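Local coordinates for papain-like protease (Human betacoronavirus 2c EMC/2012, PDB 4RNA), which is a coronavirus cysteine protease of the papain-like family, which probably cleaves the viral polyprotein and, as in its relatives, removes ubiquitin, at residues L171-L176 / V309-F314. Sequence-based numbering, arbitrary orientation.
Sequences LLHTVL and VTDVLF
The side chains of Leu-172 and Asp-311 approach from opposite directions between helix 168-176 and strand 304-315. The tight part is small. CD1 of Leu-172 lies 3.8 Å from OD2 of Asp-311 and 3.9 Å from its CG, a van der Waals contact of a methyl with a carboxylate. The first bond of the Asp-311 side chain points toward the helix, and CG lies anti to the carbonyl carbon and beside the backbone N (chi1 -43°).

The His-173 side is looser. NE2 of His-173 stays 4.4 Å from OD1 of Asp-311, which sits at the ring edge near the ring plane. No direct bond joins the two. Ser-249 OG is hydrogen-bonded to both of these atoms and bridges the gap. Ser-169 also bonds OD1, and Asn-269 bonds OD2, so both oxygens of this buried carboxylate have polar partners. Such a setting could favour a charged Asp-311. Helix 115-122 packs on Leu-172, and Pro-79 of the second subunit on His-173.

Only 83 Å² is buried between the segments, and the nearest CA atoms, of Leu-172 and Asp-311, are 9.2 Å apart. This spaced helix-to-sheet packing, bridged by polar side chains, is consistent with the thumb–palm junction of the coronavirus papain-like protease fold.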
# COMPACT_ATOMS: atom_id res chain seq x y z
N LEU A 171 -9.20 1.06 -0.72
CA LEU A 171 -8.78 2.49 -0.77
C LEU A 171 -9.50 3.41 0.16
O LEU A 171 -8.87 4.31 0.82
CB LEU A 171 -8.91 3.01 -2.21
CG LEU A 171 -7.66 3.31 -3.02
CD1 LEU A 171 -6.50 3.96 -2.22
CD2 LEU A 171 -7.25 1.99 -3.62
N LEU A 172 -10.84 3.23 0.28
CA LEU A 172 -11.55 4.06 1.26
C LEU A 172 -10.97 3.89 2.60
O LEU A 172 -10.80 4.84 3.38
CB LEU A 172 -13.02 3.61 1.37
CG LEU A 172 -13.98 4.38 0.54
CD1 LEU A 172 -15.37 3.78 0.64
CD2 LEU A 172 -13.95 5.83 1.03
N HIS A 173 -10.68 2.64 2.95
CA HIS A 173 -10.22 2.46 4.30
C HIS A 173 -8.81 2.97 4.50
O HIS A 173 -8.52 3.58 5.52
CB HIS A 173 -10.53 1.00 4.81
CG HIS A 173 -12.05 0.72 4.98
ND1 HIS A 173 -12.67 0.65 6.20
CD2 HIS A 173 -13.07 0.54 4.02
CE1 HIS A 173 -14.00 0.43 6.02
NE2 HIS A 173 -14.24 0.37 4.70
N THR A 174 -7.94 2.86 3.51
CA THR A 174 -6.63 3.45 3.61
C THR A 174 -6.61 4.96 3.63
O THR A 174 -5.78 5.57 4.33
CB THR A 174 -5.69 3.05 2.44
OG1 THR A 174 -6.33 3.36 1.21
CG2 THR A 174 -5.43 1.64 2.43
N VAL A 175 -7.50 5.57 2.86
CA VAL A 175 -7.59 7.00 2.92
C VAL A 175 -8.10 7.44 4.29
O VAL A 175 -7.55 8.36 4.82
CB VAL A 175 -8.48 7.58 1.77
CG1 VAL A 175 -8.71 9.07 1.99
CG2 VAL A 175 -7.78 7.38 0.44
N LEU A 176 -9.14 6.79 4.83
CA LEU A 176 -9.73 7.23 6.06
C LEU A 176 -8.80 6.92 7.21
O LEU A 176 -8.82 7.64 8.26
CB LEU A 176 -11.07 6.56 6.27
CG LEU A 176 -12.19 7.14 5.38
CD1 LEU A 176 -13.47 6.28 5.47
CD2 LEU A 176 -12.47 8.57 5.75
N VAL A 309 -23.87 -4.93 -3.60
CA VAL A 309 -23.48 -3.83 -2.76
C VAL A 309 -22.14 -4.16 -2.11
O VAL A 309 -21.91 -5.32 -1.65
CB VAL A 309 -24.57 -3.62 -1.74
CG1 VAL A 309 -24.17 -2.66 -0.63
CG2 VAL A 309 -25.86 -3.15 -2.40
N THR A 310 -21.33 -3.11 -1.93
CA THR A 310 -20.06 -3.24 -1.22
C THR A 310 -20.10 -2.31 -0.02
O THR A 310 -20.49 -2.74 1.00
CB THR A 310 -18.86 -2.96 -2.14
OG1 THR A 310 -19.02 -1.71 -2.87
CG2 THR A 310 -18.62 -4.11 -3.11
N ASP A 311 -19.74 -1.04 -0.18
CA ASP A 311 -19.80 -0.07 0.95
C ASP A 311 -21.18 0.59 1.06
O ASP A 311 -21.83 0.82 0.09
CB ASP A 311 -18.81 1.03 0.77
CG ASP A 311 -17.49 0.52 0.29
OD1 ASP A 311 -16.82 -0.17 1.13
OD2 ASP A 311 -17.14 0.82 -0.89
N VAL A 312 -21.63 0.96 2.25
CA VAL A 312 -22.94 1.61 2.40
C VAL A 312 -22.77 2.72 3.37
O VAL A 312 -22.15 2.47 4.41
CB VAL A 312 -24.04 0.62 2.94
CG1 VAL A 312 -25.40 1.34 3.10
CG2 VAL A 312 -24.21 -0.62 2.04
N LEU A 313 -23.29 3.90 3.06
CA LEU A 313 -23.11 5.05 4.03
C LEU A 313 -24.40 5.40 4.79
O LEU A 313 -25.41 5.68 4.19
CB LEU A 313 -22.59 6.32 3.26
CG LEU A 313 -22.34 7.60 4.04
CD1 LEU A 313 -21.40 7.32 5.27
CD2 LEU A 313 -21.74 8.60 3.09
N PHE A 314 -24.32 5.59 6.12
CA PHE A 314 -25.47 5.87 6.88
C PHE A 314 -25.21 7.21 7.58
O PHE A 314 -24.05 7.61 7.72
CB PHE A 314 -25.72 4.77 7.96
CG PHE A 314 -26.30 3.50 7.41
CD1 PHE A 314 -25.46 2.45 6.94
CD2 PHE A 314 -27.70 3.32 7.37
CE1 PHE A 314 -26.01 1.26 6.40
CE2 PHE A 314 -28.26 2.14 6.81
CZ PHE A 314 -27.42 1.13 6.30